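Local structure of allergen Bos d 2 (Bos taurus, 4WFV) at residues A[23-28]-A[109-114]; A[34-39]-A[144-149]. The protein probably carries pheromones or other small odorant molecules as a secreted lipocalin, and is a major allergen of cow dander. One frame throughout, in Å; residues are numbered along the deposited sequence.

Interaction 1: A[23-28]-A[109-114]; sequences ADNKDK and RITKMT
Asp27 and Arg109 meet tip to tip in a two-pronged salt bridge. NH1 of Arg109 bonds to OD1 of Asp27, and Arg109 NH2 lies 2.8 Å from Asp27 OD2. Carboxylate and guanidinium are nearly coplanar, 12° apart, and both bonds are close to straight. A water links Arg109 NH1 with Asn25 OD1.

Other hydrogen bonds tie the turn to the strand. Asp24 N donates to Lys112 O at 3.0 Å. Lys112 N returns a bond of 2.9 Å to Asp24 OD1, which it meets from 43° above the carboxylate plane. Asp24 CG sits between its backbone N and carbonyl carbon (chi1 55°). A second water joins Asp24 OD2 to Ile110 O. Asn25 ND2 gives an almost straight bond of 2.9 Å to Thr111 OG1, which lies in the amide plane.

Ala23 CB and Met113 CB are the apolar pair, 3.6 Å apart, where the two residues form an antiparallel non-hydrogen-bonded pair. In a separate van der Waals approach, Lys28 CG lies 3.6 Å from Thr111 OG1, while Lys28 NZ forms a salt bridge with Asp106.

Strands 17-23 and 110-118 are antiparallel neighbours in the lipocalin sheet. The loop after 17-23 folds over the start of 110-118. Strand 97-105 flanks 110-118 on its other edge.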
ATOM      1  N   ALA A  23       5.686  -0.608  -8.909  1.00  6.90           N
ATOM      2  CA  ALA A  23       6.496  -1.781  -8.582  1.00  6.48           C
ATOM      3  C   ALA A  23       7.564  -1.984  -9.625  1.00  7.73           C
ATOM      4  O   ALA A  23       7.393  -1.579 -10.769  1.00  9.57           O
ATOM      5  CB  ALA A  23       5.608  -3.044  -8.501  1.00  8.28           C
ATOM      6  N   ASP A  24       8.659  -2.634  -9.235  1.00  8.40           N
ATOM      7  CA  ASP A  24       9.673  -2.955 -10.227  1.00  9.66           C
ATOM      8  C   ASP A  24       9.210  -4.108 -11.113  1.00 11.62           C
ATOM      9  O   ASP A  24       9.520  -4.132 -12.303  1.00 15.33           O
ATOM     10  CB  ASP A  24      11.072  -3.157  -9.608  1.00  8.50           C
ATOM     11  CG  ASP A  24      11.118  -4.206  -8.499  1.00 10.20           C
ATOM     12  OD1 ASP A  24      10.104  -4.859  -8.185  1.00  9.69           O
ATOM     13  OD2 ASP A  24      12.229  -4.402  -7.962  1.00 15.22           O
ATOM     14  N   ASN A  25       8.443  -5.038 -10.549  1.00  9.26           N
ATOM     15  CA  ASN A  25       7.795  -6.086 -11.334  1.00 10.15           C
ATOM     16  C   ASN A  25       6.348  -5.709 -11.595  1.00  9.46           C
ATOM     17  O   ASN A  25       5.471  -5.966 -10.768  1.00  9.34           O
ATOM     18  CB  ASN A  25       7.863  -7.424 -10.593  1.00  9.33           C
ATOM     19  CG  ASN A  25       9.277  -7.936 -10.459  1.00 11.26           C
ATOM     20  OD1 ASN A  25      10.083  -7.798 -11.378  1.00 14.38           O
ATOM     21  ND2 ASN A  25       9.589  -8.523  -9.318  1.00 10.50           N
ATOM     22  N   LYS A  26       6.102  -5.066 -12.731  1.00 10.48           N
ATOM     23  CA  LYS A  26       4.789  -4.484 -12.993  1.00 13.14           C
ATOM     24  C   LYS A  26       3.661  -5.503 -12.955  1.00  9.31           C
ATOM     25  O   LYS A  26       2.544  -5.172 -12.566  1.00  9.09           O
ATOM     26  CB  LYS A  26       4.777  -3.718 -14.319  1.00 18.23           C
ATOM     27  CG  LYS A  26       3.452  -3.031 -14.615  1.00 25.13           C
ATOM     28  CD  LYS A  26       3.528  -2.114 -15.831  1.00 30.55           C
ATOM     29  CE  LYS A  26       3.669  -2.901 -17.122  1.00 25.03           C
ATOM     30  NZ  LYS A  26       3.621  -1.990 -18.307  1.00 27.34           N
ATOM     31  N   ASP A  27       3.945  -6.740 -13.354  1.00  9.04           N
ATOM     32  CA  ASP A  27       2.900  -7.758 -13.438  1.00  9.89           C
ATOM     33  C   ASP A  27       2.212  -7.996 -12.101  1.00  9.58           C
ATOM     34  O   ASP A  27       1.066  -8.418 -12.071  1.00 10.48           O
ATOM     35  CB  ASP A  27       3.447  -9.076 -14.003  1.00 11.20           C
ATOM     36  CG  ASP A  27       4.535  -9.661 -13.145  1.00  9.91           C
ATOM     37  OD1 ASP A  27       5.656  -9.123 -13.165  1.00 12.95           O
ATOM     38  OD2 ASP A  27       4.272 -10.654 -12.442  1.00 12.16           O
ATOM     39  N   LYS A  28       2.907  -7.716 -10.996  1.00  8.71           N
ATOM     40  CA  LYS A  28       2.315  -7.907  -9.672  1.00  9.01           C
ATOM     41  C   LYS A  28       1.186  -6.927  -9.362  1.00  7.94           C
ATOM     42  O   LYS A  28       0.334  -7.230  -8.524  1.00  8.51           O
ATOM     43  CB  LYS A  28       3.373  -7.783  -8.579  1.00  8.42           C
ATOM     44  CG  LYS A  28       4.428  -8.877  -8.595  1.00  9.54           C
ATOM     45  CD  LYS A  28       3.830 -10.212  -8.175  1.00  9.20           C
ATOM     46  CE  LYS A  28       4.898 -11.310  -8.078  1.00  9.82           C
ATOM     47  NZ  LYS A  28       4.328 -12.595  -7.567  1.00 10.72           N
ATOM     48  N   ARG A 109      10.724 -14.399  -7.190  1.00  9.81           N
ATOM     49  CA  ARG A 109      11.163 -13.024  -7.355  1.00  9.62           C
ATOM     50  C   ARG A 109      10.928 -12.217  -6.097  1.00  8.04           C
ATOM     51  O   ARG A 109       9.992 -12.482  -5.333  1.00  8.65           O
ATOM     52  CB  ARG A 109      10.408 -12.360  -8.506  1.00 12.39           C
ATOM     53  CG  ARG A 109      10.822 -12.854  -9.887  1.00 10.65           C
ATOM     54  CD  ARG A 109      10.028 -12.138 -10.975  1.00 14.78           C
ATOM     55  NE  ARG A 109       8.609 -12.462 -10.894  1.00 12.97           N
ATOM     56  CZ  ARG A 109       7.640 -11.751 -11.461  1.00 12.13           C
ATOM     57  NH1 ARG A 109       7.933 -10.669 -12.165  1.00 12.23           N
ATOM     58  NH2 ARG A 109       6.377 -12.136 -11.318  1.00 12.58           N
ATOM     59  N   ILE A 110      11.795 -11.237  -5.888  1.00  8.79           N
ATOM     60  CA  ILE A 110      11.543 -10.171  -4.928  1.00  8.67           C
ATOM     61  C   ILE A 110      10.960  -9.001  -5.697  1.00  9.83           C
ATOM     62  O   ILE A 110      11.514  -8.594  -6.712  1.00 10.54           O
ATOM     63  CB  ILE A 110      12.827  -9.706  -4.250  1.00  8.78           C
ATOM     64  CG1 ILE A 110      13.421 -10.873  -3.456  1.00 12.35           C
ATOM     65  CG2 ILE A 110      12.524  -8.552  -3.297  1.00 10.61           C
ATOM     66  CD1 ILE A 110      14.845 -10.650  -3.005  1.00 14.52           C
ATOM     67  N   THR A 111       9.833  -8.480  -5.222  1.00  7.98           N
ATOM     68  CA  THR A 111       9.199  -7.322  -5.829  1.00  8.12           C
ATOM     69  C   THR A 111       9.266  -6.164  -4.855  1.00  8.42           C
ATOM     70  O   THR A 111       8.895  -6.294  -3.682  1.00  9.84           O
ATOM     71  CB  THR A 111       7.741  -7.620  -6.172  1.00  8.13           C
ATOM     72  OG1 THR A 111       7.698  -8.668  -7.144  1.00  9.02           O
ATOM     73  CG2 THR A 111       7.043  -6.372  -6.748  1.00  9.01           C
ATOM     74  N   LYS A 112       9.771  -5.038  -5.336  1.00  8.00           N
ATOM     75  CA  LYS A 112       9.796  -3.807  -4.562  1.00  7.58           C
ATOM     76  C   LYS A 112       8.671  -2.922  -5.060  1.00  8.41           C
ATOM     77  O   LYS A 112       8.571  -2.657  -6.251  1.00  8.20           O
ATOM     78  CB  LYS A 112      11.139  -3.117  -4.758  1.00  9.60           C
ATOM     79  CG  LYS A 112      12.320  -3.939  -4.237  1.00 10.93           C
ATOM     80  CD  LYS A 112      13.621  -3.573  -4.946  1.00 14.63           C
ATOM     81  CE  LYS A 112      13.934  -2.092  -4.865  1.00 21.83           C
ATOM     82  NZ  LYS A 112      14.318  -1.675  -3.492  1.00 21.02           N
ATOM     83  N   MET A 113       7.800  -2.488  -4.156  1.00  6.32           N
ATOM     84  CA  MET A 113       6.646  -1.700  -4.580  1.00  7.27           C
ATOM     85  C   MET A 113       6.250  -0.656  -3.546  1.00  8.17           C
ATOM     86  O   MET A 113       6.652  -0.699  -2.384  1.00  7.95           O
ATOM     87  CB  MET A 113       5.457  -2.609  -4.913  1.00 12.86           C
ATOM     88  CG  MET A 113       4.875  -3.319  -3.729  1.00 11.78           C
ATOM     89  SD  MET A 113       3.382  -4.240  -4.163  1.00 13.54           S
ATOM     90  CE  MET A 113       2.139  -2.964  -4.288  1.00 13.58           C
ATOM     91  N   THR A 114       5.477   0.313  -4.007  1.00  5.61           N
ATOM     92  CA  THR A 114       4.879   1.269  -3.087  1.00  6.60           C
ATOM     93  C   THR A 114       3.406   1.398  -3.369  1.00  6.85           C
ATOM     94  O   THR A 114       2.932   1.040  -4.455  1.00  6.87           O
ATOM     95  CB  THR A 114       5.490   2.676  -3.226  1.00  6.84           C
ATOM     96  OG1 THR A 114       5.286   3.141  -4.566  1.00  7.58           O
ATOM     97  CG2 THR A 114       6.993   2.676  -2.859  1.00  9.08           C
TER
HETATM   98  O   HOH W   1      13.146  -6.492  -6.819  1.00 18.78           O
HETATM   99  O   HOH W   2      10.337 -10.075 -13.642  1.00 23.06           O

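Interaction 2: A[34-39]-A[144-149]; sequences PLRNYY and NIENLI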
ATOM      1  N   PRO A  34      -1.787  -9.992  -8.065  1.00  9.10           N
ATOM      2  CA  PRO A  34      -1.926 -10.351  -6.651  1.00 11.57           C
ATOM      3  C   PRO A  34      -1.728  -9.176  -5.689  1.00  9.36           C
ATOM      4  O   PRO A  34      -2.357  -9.142  -4.627  1.00 10.23           O
ATOM      5  CB  PRO A  34      -0.833 -11.408  -6.448  1.00 10.16           C
ATOM      6  CG  PRO A  34       0.152 -11.166  -7.576  1.00 11.69           C
ATOM      7  CD  PRO A  34      -0.687 -10.712  -8.728  1.00 11.24           C
ATOM      8  N   LEU A  35      -0.876  -8.222  -6.055  1.00  7.72           N
ATOM      9  CA  LEU A  35      -0.561  -7.107  -5.160  1.00  7.98           C
ATOM     10  C   LEU A  35      -1.238  -5.822  -5.579  1.00  8.73           C
ATOM     11  O   LEU A  35      -0.819  -4.747  -5.172  1.00 10.30           O
ATOM     12  CB  LEU A  35       0.957  -6.883  -5.070  1.00  8.55           C
ATOM     13  CG  LEU A  35       1.735  -8.169  -4.766  1.00  9.26           C
ATOM     14  CD1 LEU A  35       3.242  -7.886  -4.640  1.00  9.70           C
ATOM     15  CD2 LEU A  35       1.185  -8.843  -3.512  1.00 13.06           C
ATOM     16  N   ARG A  36      -2.277  -5.930  -6.397  1.00  7.89           N
ATOM     17  CA  ARG A  36      -3.160  -4.794  -6.652  1.00  8.13           C
ATOM     18  C   ARG A  36      -4.342  -4.901  -5.702  1.00  7.78           C
ATOM     19  O   ARG A  36      -5.244  -5.714  -5.896  1.00 10.15           O
ATOM     20  CB  ARG A  36      -3.636  -4.793  -8.095  1.00 11.00           C
ATOM     21  CG  ARG A  36      -4.247  -3.465  -8.539  1.00  7.78           C
ATOM     22  CD  ARG A  36      -4.790  -3.598  -9.939  1.00  8.65           C
ATOM     23  NE  ARG A  36      -5.396  -2.390 -10.481  1.00  7.48           N
ATOM     24  CZ  ARG A  36      -4.791  -1.536 -11.306  1.00  7.01           C
ATOM     25  NH1 ARG A  36      -3.524  -1.717 -11.648  1.00  8.19           N
ATOM     26  NH2 ARG A  36      -5.444  -0.493 -11.785  1.00 10.64           N
ATOM     27  N   ASN A  37      -4.297  -4.110  -4.640  1.00  7.91           N
ATOM     28  CA  ASN A  37      -5.216  -4.279  -3.525  1.00  8.29           C
ATOM     29  C   ASN A  37      -5.909  -2.960  -3.236  1.00  7.04           C
ATOM     30  O   ASN A  37      -5.258  -1.931  -3.033  1.00  9.25           O
ATOM     31  CB  ASN A  37      -4.448  -4.773  -2.296  1.00 10.44           C
ATOM     32  CG  ASN A  37      -3.566  -5.975  -2.606  1.00 11.28           C
ATOM     33  OD1 ASN A  37      -2.397  -6.022  -2.215  1.00 13.46           O
ATOM     34  ND2 ASN A  37      -4.120  -6.943  -3.331  1.00 11.77           N
ATOM     35  N   TYR A  38      -7.239  -2.993  -3.236  1.00  7.67           N
ATOM     36  CA  TYR A  38      -8.027  -1.776  -3.095  1.00  6.94           C
ATOM     37  C   TYR A  38      -8.365  -1.519  -1.632  1.00  6.84           C
ATOM     38  O   TYR A  38      -9.363  -2.025  -1.100  1.00  8.14           O
ATOM     39  CB  TYR A  38      -9.283  -1.849  -3.975  1.00  8.41           C
ATOM     40  CG  TYR A  38      -8.975  -2.031  -5.447  1.00  7.03           C
ATOM     41  CD1 TYR A  38      -8.566  -0.960  -6.234  1.00  7.91           C
ATOM     42  CD2 TYR A  38      -9.091  -3.279  -6.052  1.00  8.26           C
ATOM     43  CE1 TYR A  38      -8.287  -1.125  -7.597  1.00  7.50           C
ATOM     44  CE2 TYR A  38      -8.813  -3.456  -7.412  1.00  8.68           C
ATOM     45  CZ  TYR A  38      -8.411  -2.370  -8.168  1.00  7.96           C
ATOM     46  OH  TYR A  38      -8.138  -2.529  -9.509  1.00  9.52           O
ATOM     47  N   TYR A  39      -7.524  -0.705  -0.997  1.00  7.17           N
ATOM     48  CA  TYR A  39      -7.648  -0.387   0.423  1.00  7.14           C
ATOM     49  C   TYR A  39      -9.001   0.184   0.767  1.00  6.94           C
ATOM     50  O   TYR A  39      -9.591   0.928  -0.014  1.00  8.17           O
ATOM     51  CB  TYR A  39      -6.595   0.651   0.818  1.00  7.45           C
ATOM     52  CG  TYR A  39      -5.233   0.073   1.130  1.00  8.97           C
ATOM     53  CD1 TYR A  39      -4.401  -0.398   0.117  1.00  7.66           C
ATOM     54  CD2 TYR A  39      -4.772   0.011   2.439  1.00 11.30           C
ATOM     55  CE1 TYR A  39      -3.148  -0.922   0.397  1.00 10.47           C
ATOM     56  CE2 TYR A  39      -3.514  -0.508   2.732  1.00 12.19           C
ATOM     57  CZ  TYR A  39      -2.709  -0.971   1.713  1.00 10.09           C
ATOM     58  OH  TYR A  39      -1.465  -1.492   2.033  1.00 12.77           O
ATOM     59  N   ASN A 144       6.450   2.622 -13.841  1.00  9.04           N
ATOM     60  CA  ASN A 144       5.508   1.540 -13.561  1.00  9.47           C
ATOM     61  C   ASN A 144       4.357   1.930 -12.633  1.00  8.13           C
ATOM     62  O   ASN A 144       3.661   1.064 -12.106  1.00 10.16           O
ATOM     63  CB  ASN A 144       6.233   0.311 -13.009  1.00  8.95           C
ATOM     64  CG  ASN A 144       7.016  -0.433 -14.080  1.00 11.84           C
ATOM     65  OD1 ASN A 144       6.896  -0.136 -15.272  1.00 13.85           O
ATOM     66  ND2 ASN A 144       7.816  -1.409 -13.662  1.00 10.63           N
ATOM     67  N   ILE A 145       4.130   3.225 -12.455  1.00  8.26           N
ATOM     68  CA  ILE A 145       2.995   3.652 -11.647  1.00  9.35           C
ATOM     69  C   ILE A 145       1.686   3.259 -12.333  1.00  9.99           C
ATOM     70  O   ILE A 145       1.538   3.409 -13.554  1.00 12.28           O
ATOM     71  CB  ILE A 145       2.998   5.172 -11.398  1.00  9.63           C
ATOM     72  CG1 ILE A 145       4.110   5.562 -10.429  1.00 11.54           C
ATOM     73  CG2 ILE A 145       1.645   5.615 -10.841  1.00 11.27           C
ATOM     74  CD1 ILE A 145       4.303   7.076 -10.282  1.00 12.50           C
ATOM     75  N   GLU A 146       0.757   2.734 -11.534  1.00  9.62           N
ATOM     76  CA  GLU A 146      -0.604   2.398 -11.960  1.00  9.85           C
ATOM     77  C   GLU A 146      -1.548   3.279 -11.154  1.00  9.60           C
ATOM     78  O   GLU A 146      -1.361   3.440  -9.948  1.00  9.53           O
ATOM     79  CB  GLU A 146      -0.914   0.919 -11.647  1.00 10.79           C
ATOM     80  CG  GLU A 146      -0.119  -0.113 -12.457  1.00 11.45           C
ATOM     81  CD  GLU A 146      -0.753  -0.410 -13.807  1.00 14.64           C
ATOM     82  OE1 GLU A 146      -1.980  -0.630 -13.862  1.00 13.36           O
ATOM     83  OE2 GLU A 146      -0.023  -0.436 -14.822  1.00 17.36           O
ATOM     84  N   ASN A 147      -2.549   3.867 -11.808  1.00 10.03           N
ATOM     85  CA  ASN A 147      -3.603   4.547 -11.065  1.00  9.11           C
ATOM     86  C   ASN A 147      -4.682   3.530 -10.728  1.00  9.93           C
ATOM     87  O   ASN A 147      -5.404   3.058 -11.604  1.00 12.69           O
ATOM     88  CB  ASN A 147      -4.192   5.727 -11.838  1.00 11.12           C
ATOM     89  CG  ASN A 147      -5.257   6.467 -11.041  1.00 12.93           C
ATOM     90  OD1 ASN A 147      -6.162   5.855 -10.474  1.00 12.00           O
ATOM     91  ND2 ASN A 147      -5.141   7.793 -10.977  1.00 15.10           N
ATOM     92  N   LEU A 148      -4.737   3.146  -9.466  1.00  6.74           N
ATOM     93  CA  LEU A 148      -5.669   2.126  -9.018  1.00  7.04           C
ATOM     94  C   LEU A 148      -7.082   2.641  -8.776  1.00  7.71           C
ATOM     95  O   LEU A 148      -8.041   1.908  -8.996  1.00  7.42           O
ATOM     96  CB  LEU A 148      -5.154   1.461  -7.738  1.00  8.04           C
ATOM     97  CG  LEU A 148      -4.308   0.202  -7.954  1.00  7.81           C
ATOM     98  CD1 LEU A 148      -3.103   0.490  -8.852  1.00  8.23           C
ATOM     99  CD2 LEU A 148      -3.844  -0.355  -6.610  1.00  9.72           C
ATOM    100  N   ILE A 149      -7.227   3.874  -8.316  1.00  7.94           N
ATOM    101  CA  ILE A 149      -8.581   4.328  -8.024  1.00  7.35           C
ATOM    102  C   ILE A 149      -9.441   4.359  -9.291  1.00  8.31           C
ATOM    103  O   ILE A 149     -10.650   4.103  -9.227  1.00  9.40           O
ATOM    104  CB  ILE A 149      -8.611   5.645  -7.228  1.00  7.18           C
ATOM    105  CG1 ILE A 149     -10.063   5.954  -6.843  1.00  9.26           C
ATOM    106  CG2 ILE A 149      -8.012   6.800  -8.024  1.00 10.15           C
ATOM    107  CD1 ILE A 149     -10.201   6.976  -5.751  1.00 10.61           C
TER
HETATM  108  O   HOH W   3      -4.347   0.763 -14.187  1.00 22.25           O
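NH1 of Arg36 is gripped by two acceptors, Glu146 OE1 and the carbonyl oxygen of Ile29. The bond to Glu146 OE1 is 2.9 Å long and belongs to a salt bridge. It reaches the carboxylate on its anti side, and the two planes stand 68° apart. A water also connects Arg36 NH2 with Glu146 OE1. NE of Arg36 donates to Tyr38 OH at 2.9 Å, in the guanidinium plane, and Thr151 OG1 bonds to both Arg36 NH2 and Tyr38 OH. These bonds fix the rotation of the guanidinium.

The Arg36 chain runs extended from CG to NE, with CG anti to the backbone N (chi1 -165°). In this lipocalin fold it spans from the segment leading into strand 38-45 to the short strand 146-147. That strand pairs with 17-23 and lies after helix 125-137 in the chain.

Leu148 slides past Arg36 in the opposite direction. Its CD1 lies over the centre of the guanidinium, 3.5 Å above the plane. Leu148 CD2 lies 3.7 Å from Arg36 CG. The backbone O of Leu148 meets the edge of the Tyr38 ring, 3.3 Å from CE1. Leu148 CB packs beside the same ring atom at 4.1 Å.

In the fold
The centres of interactions 1 and 2 lie about 11 Å apart. Both reach the same antiparallel sheet, which forms the lipocalin barrel. Their segments alternate along the chain: 23-28, 34-39, 109-114, 144-149. Segments 23-28 and 34-39 lie at the two ends of the connection between strands 17-23 and 38-45, and each takes in a little of the strand beside it. Two probable hydrogen bonds join the interactions, Lys28 O with Leu35 N and Ala23 O with Asn144 ND2. Met113 CE also packs against Leu35 O. The connection is thus tied at its start to strand 110-118 and near its end to 144-149, which brings together segments 81 and 105 residues apart in sequence.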